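Local coordinates for berberine bridge enzyme-like protein (Arabidopsis thaliana, PDB 5D79) that is an FAD-dependent oxidoreductase of the berberine bridge enzyme-like family, involved in the adaptation of the plant to salt stress, at residues Ile60-Val72 / Asn357-Asp369. Sequence-based numbering, arbitrary orientation.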
loop_
_atom_site.group_PDB
_atom_site.type_symbol
_atom_site.label_atom_id
_atom_site.label_comp_id
_atom_site.label_asym_id
_atom_site.label_seq_id
_atom_site.Cartn_x
_atom_site.Cartn_y
_atom_site.Cartn_z
ATOM N N ILE A 60 17.214 7.682 13.412
ATOM C CA ILE A 60 16.857 6.369 12.878
ATOM C C ILE A 60 15.335 6.201 12.865
ATOM O O ILE A 60 14.766 5.681 11.903
ATOM C CB ILE A 60 17.507 5.225 13.693
ATOM C CG1 ILE A 60 19.017 5.181 13.442
ATOM C CG2 ILE A 60 16.898 3.886 13.327
ATOM C CD1 ILE A 60 19.385 4.565 12.103
ATOM N N LEU A 61 14.681 6.666 13.925
ATOM C CA LEU A 61 13.227 6.588 14.029
ATOM C C LEU A 61 12.532 7.535 13.058
ATOM O O LEU A 61 11.535 7.170 12.432
ATOM C CB LEU A 61 12.767 6.903 15.453
ATOM C CG LEU A 61 11.252 6.884 15.675
ATOM C CD1 LEU A 61 10.689 5.489 15.421
ATOM C CD2 LEU A 61 10.899 7.379 17.079
ATOM N N ASP A 62 13.056 8.755 12.951
ATOM C CA ASP A 62 12.420 9.790 12.148
ATOM C C ASP A 62 12.584 9.517 10.661
ATOM O O ASP A 62 11.745 9.926 9.857
ATOM C CB ASP A 62 13.003 11.168 12.480
ATOM C CG ASP A 62 11.952 12.159 12.949
ATOM O OD1 ASP A 62 11.103 12.570 12.124
ATOM O OD2 ASP A 62 11.997 12.548 14.138
ATOM N N SER A 63 13.658 8.817 10.304
ATOM C CA SER A 63 14.095 8.724 8.904
ATOM C C SER A 63 13.069 8.129 7.930
ATOM O O SER A 63 12.882 8.653 6.828
ATOM C CB SER A 63 15.400 7.920 8.812
ATOM O OG SER A 63 15.574 7.080 9.936
ATOM N N SER A 64 12.417 7.040 8.316
ATOM C CA SER A 64 11.423 6.446 7.437
ATOM C C SER A 64 10.000 6.650 7.933
ATOM O O SER A 64 9.174 5.765 7.756
ATOM C CB SER A 64 11.690 4.947 7.242
ATOM O OG SER A 64 12.404 4.383 8.317
ATOM N N ILE A 65 9.708 7.799 8.551
ATOM C CA ILE A 65 8.312 8.155 8.839
ATOM C C ILE A 65 7.743 8.882 7.628
ATOM O O ILE A 65 8.081 10.032 7.358
ATOM C CB ILE A 65 8.151 9.027 10.106
ATOM C CG1 ILE A 65 8.435 8.197 11.365
ATOM C CG2 ILE A 65 6.742 9.583 10.178
ATOM C CD1 ILE A 65 8.288 8.951 12.687
ATOM N N GLN A 66 6.898 8.179 6.879
ATOM C CA GLN A 66 6.372 8.689 5.622
ATOM C C GLN A 66 4.940 9.206 5.773
ATOM O O GLN A 66 4.223 9.418 4.790
ATOM C CB GLN A 66 6.458 7.610 4.548
ATOM C CG GLN A 66 7.890 7.185 4.225
ATOM C CD GLN A 66 8.707 8.250 3.474
ATOM O OE1 GLN A 66 8.318 9.419 3.380
ATOM N NE2 GLN A 66 9.850 7.835 2.933
ATOM N N ASN A 67 4.540 9.395 7.027
ATOM C CA ASN A 67 3.412 10.246 7.381
ATOM C C ASN A 67 3.829 11.099 8.596
ATOM O O ASN A 67 3.662 10.685 9.754
ATOM C CB ASN A 67 2.156 9.417 7.671
ATOM C CG ASN A 67 0.876 10.231 7.536
ATOM O OD1 ASN A 67 0.903 11.469 7.554
ATOM N ND2 ASN A 67 -0.252 9.539 7.401
ATOM N N PRO A 68 4.408 12.282 8.323
ATOM C CA PRO A 68 5.068 13.176 9.290
ATOM C C PRO A 68 4.235 13.543 10.527
ATOM O O PRO A 68 4.809 13.798 11.602
ATOM C CB PRO A 68 5.365 14.423 8.453
ATOM C CG PRO A 68 5.554 13.890 7.081
ATOM C CD PRO A 68 4.553 12.776 6.943
ATOM N N ARG A 69 2.912 13.551 10.382
ATOM C CA ARG A 69 2.019 13.880 11.485
ATOM C C ARG A 69 2.214 12.910 12.648
ATOM O O ARG A 69 1.846 13.202 13.789
ATOM C CB ARG A 69 0.559 13.875 11.017
ATOM C CG ARG A 69 0.074 12.532 10.533
ATOM C CD ARG A 69 -1.348 12.607 9.965
ATOM N NE ARG A 69 -2.402 12.586 10.983
ATOM C CZ ARG A 69 -3.502 11.836 10.913
ATOM N NH1 ARG A 69 -4.405 11.890 11.884
ATOM N NH2 ARG A 69 -3.707 11.031 9.875
ATOM N N PHE A 70 2.804 11.756 12.352
ATOM C CA PHE A 70 3.075 10.759 13.374
ATOM C C PHE A 70 4.531 10.785 13.799
ATOM O O PHE A 70 5.041 9.823 14.375
ATOM C CB PHE A 70 2.697 9.370 12.877
ATOM C CG PHE A 70 1.230 9.199 12.656
ATOM C CD1 PHE A 70 0.346 9.282 13.723
ATOM C CD2 PHE A 70 0.734 8.956 11.393
ATOM C CE1 PHE A 70 -1.015 9.123 13.531
ATOM C CE2 PHE A 70 -0.625 8.789 11.182
ATOM C CZ PHE A 70 -1.504 8.873 12.253
ATOM N N SER A 71 5.196 11.895 13.515
ATOM C CA SER A 71 6.556 12.088 13.984
ATOM C C SER A 71 6.598 13.152 15.069
ATOM O O SER A 71 7.662 13.653 15.404
ATOM C CB SER A 71 7.471 12.485 12.834
ATOM O OG SER A 71 7.080 13.740 12.334
ATOM N N VAL A 72 5.438 13.507 15.610
ATOM C CA VAL A 72 5.374 14.560 16.618
ATOM C C VAL A 72 5.695 14.003 18.012
ATOM O O VAL A 72 5.552 12.800 18.254
ATOM C CB VAL A 72 3.994 15.262 16.618
ATOM C CG1 VAL A 72 3.849 16.130 15.375
ATOM C CG2 VAL A 72 2.867 14.254 16.697
ATOM N N ASN A 357 15.975 6.792 -4.651
ATOM C CA ASN A 357 15.925 7.723 -3.524
ATOM C C ASN A 357 14.947 7.252 -2.468
ATOM O O ASN A 357 13.852 6.808 -2.776
ATOM C CB ASN A 357 15.529 9.129 -3.968
ATOM C CG ASN A 357 16.428 9.676 -5.067
ATOM O OD1 ASN A 357 17.626 9.356 -5.144
ATOM N ND2 ASN A 357 15.847 10.510 -5.930
ATOM N N ARG A 358 15.354 7.344 -1.215
ATOM C CA ARG A 358 14.478 7.006 -0.108
ATOM C C ARG A 358 14.369 8.217 0.791
ATOM O O ARG A 358 14.689 8.144 1.968
ATOM C CB ARG A 358 15.008 5.799 0.680
ATOM C CG ARG A 358 14.811 4.457 0.003
ATOM C CD ARG A 358 15.544 3.366 0.762
ATOM N NE ARG A 358 14.876 2.935 1.992
ATOM C CZ ARG A 358 14.727 1.657 2.344
ATOM N NH1 ARG A 358 14.118 1.339 3.483
ATOM N NH2 ARG A 358 15.188 0.693 1.552
ATOM N N GLU A 359 13.943 9.342 0.239
ATOM C CA GLU A 359 13.905 10.549 1.044
ATOM C C GLU A 359 12.570 10.673 1.778
ATOM O O GLU A 359 11.550 10.113 1.352
ATOM C CB GLU A 359 14.191 11.783 0.185
ATOM C CG GLU A 359 15.658 11.896 -0.253
ATOM C CD GLU A 359 16.652 11.781 0.912
ATOM O OE1 GLU A 359 16.607 12.626 1.837
ATOM O OE2 GLU A 359 17.484 10.844 0.896
ATOM N N ARG A 360 12.605 11.378 2.909
ATOM C CA ARG A 360 11.435 11.561 3.757
ATOM C C ARG A 360 10.423 12.458 3.059
ATOM O O ARG A 360 10.802 13.445 2.437
ATOM C CB ARG A 360 11.853 12.156 5.110
ATOM C CG ARG A 360 10.880 11.889 6.257
ATOM C CD ARG A 360 11.431 12.415 7.571
ATOM N NE ARG A 360 10.490 12.307 8.687
ATOM C CZ ARG A 360 9.483 13.149 8.912
ATOM N NH1 ARG A 360 9.252 14.158 8.079
ATOM N NH2 ARG A 360 8.698 12.976 9.964
ATOM N N THR A 361 9.143 12.111 3.131
ATOM C CA THR A 361 8.113 12.991 2.603
ATOM C C THR A 361 7.939 14.220 3.496
ATOM O O THR A 361 8.365 14.234 4.661
ATOM C CB THR A 361 6.769 12.282 2.479
ATOM O OG1 THR A 361 5.817 13.176 1.893
ATOM C CG2 THR A 361 6.280 11.855 3.852
ATOM N N SER A 362 7.310 15.255 2.952
ATOM C CA SER A 362 7.087 16.471 3.723
ATOM C C SER A 362 5.599 16.724 3.884
ATOM O O SER A 362 5.196 17.686 4.537
ATOM C CB SER A 362 7.769 17.671 3.057
ATOM O OG SER A 362 6.964 18.234 2.037
ATOM N N LEU A 363 4.789 15.846 3.292
ATOM C CA LEU A 363 3.336 15.986 3.314
ATOM C C LEU A 363 2.672 14.939 4.195
ATOM O O LEU A 363 2.775 13.733 3.929
ATOM C CB LEU A 363 2.751 15.893 1.896
ATOM C CG LEU A 363 3.281 16.914 0.883
ATOM C CD1 LEU A 363 2.459 16.898 -0.384
ATOM C CD2 LEU A 363 3.300 18.314 1.501
ATOM N N SER A 364 2.004 15.412 5.250
ATOM C CA SER A 364 1.155 14.564 6.083
ATOM C C SER A 364 -0.139 14.296 5.342
ATOM O O SER A 364 -0.509 15.046 4.442
ATOM C CB SER A 364 0.859 15.221 7.434
ATOM O OG SER A 364 2.040 15.399 8.191
ATOM N N PHE A 365 -0.841 13.236 5.721
ATOM C CA PHE A 365 -2.081 12.916 5.040
ATOM C C PHE A 365 -3.051 12.124 5.925
ATOM O O PHE A 365 -2.663 11.549 6.946
ATOM C CB PHE A 365 -1.781 12.148 3.740
ATOM C CG PHE A 365 -1.090 10.831 3.958
ATOM C CD1 PHE A 365 -1.818 9.689 4.270
ATOM C CD2 PHE A 365 0.293 10.733 3.858
ATOM C CE1 PHE A 365 -1.183 8.479 4.490
ATOM C CE2 PHE A 365 0.938 9.514 4.073
ATOM C CZ PHE A 365 0.197 8.388 4.391
ATOM N N LYS A 366 -4.320 12.141 5.532
ATOM C CA LYS A 366 -5.317 11.221 6.038
ATOM C C LYS A 366 -5.988 10.597 4.824
ATOM O O LYS A 366 -6.444 11.315 3.936
ATOM C CB LYS A 366 -6.338 11.931 6.917
ATOM C CG LYS A 366 -7.496 11.049 7.302
ATOM C CD LYS A 366 -7.013 9.803 8.021
ATOM C CE LYS A 366 -8.174 8.869 8.284
ATOM N NZ LYS A 366 -7.810 7.665 9.093
ATOM N N GLY A 367 -6.024 9.268 4.768
ATOM C CA GLY A 367 -6.653 8.571 3.663
ATOM C C GLY A 367 -7.699 7.564 4.107
ATOM O O GLY A 367 -7.573 6.929 5.158
ATOM N N LYS A 368 -8.746 7.442 3.291
ATOM C CA LYS A 368 -9.792 6.425 3.442
ATOM C C LYS A 368 -10.108 5.897 2.051
ATOM O O LYS A 368 -9.786 6.549 1.067
ATOM C CB LYS A 368 -11.046 7.009 4.103
ATOM C CG LYS A 368 -10.773 7.774 5.410
ATOM C CD LYS A 368 -12.040 8.417 5.984
ATOM C CE LYS A 368 -12.947 7.410 6.676
ATOM N NZ LYS A 368 -12.493 7.085 8.045
ATOM N N ASP A 369 -10.713 4.722 1.938
ATOM C CA ASP A 369 -11.077 4.277 0.605
ATOM C C ASP A 369 -12.350 3.420 0.588
ATOM O O ASP A 369 -12.908 3.088 1.631
ATOM C CB ASP A 369 -9.884 3.561 -0.052
ATOM C CG ASP A 369 -9.799 2.074 0.272
ATOM O OD1 ASP A 369 -10.118 1.649 1.398
ATOM O OD2 ASP A 369 -9.382 1.321 -0.634
HETATM O O HOH W 1 13.119 7.413 4.083
HETATM O O HOH W 2 8.630 9.425 0.239
#
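The backbones of Gln66 and Asn67, in the loop after helix 58-63, come nearest those of Thr361 and Ser364, with CA atoms of Asn67 and Ser364 5.0 Å apart. The loop docks on the start of strand 363-372, an outermost strand of the seven-stranded antiparallel sheet, and on loop 357-362 before it, joining both to the FAD-binding region of this PCMH-type flavoenzyme. The amide of Gln66 grips the incoming chain at two points: OE1 accepts from Thr361 N at 2.8 Å, and NE2 donates almost straight (173°) to Glu359 O, which lies in the amide plane.

The Asn67 amide instead clasps a single residue: OD1 takes the N-H of Phe365 and ND2 donates to Phe365 O, while the amide stacks on the Phe365 ring, planes 17° apart, with ND2 3.1 Å above the ring plane and over its centre. Phe365 O has a second donor, Arg69 NH2 at 3.2 Å, from the opposite face of the carbonyl plane.

Arg360 runs past the last turn of helix 58-63: with CG anti to the backbone N (chi1 -157°), the extended chain carries the guanidinium to Asp62. NE donates in the guanidinium plane to Asp62 O at 2.9 Å, NH2 forms a salt bridge with Asp62 OD1, and NH1 pairs with Glu435. Cutting this side chain back to an alanine would probably leave Asp62 and Glu435 without their shared cation and take one donor from Asp62 O.

Nearest side-chain atoms of Gln66 and His111, to which FAD is covalently attached in the enzyme though not in this structure, are about 3 Å apart; the Phe365 side chain comes within about 4 Å of the nearest FAD atom. Pro68 packs over the turn from Thr361 to Ser364, its CD 3.7 Å from Thr361 CG2.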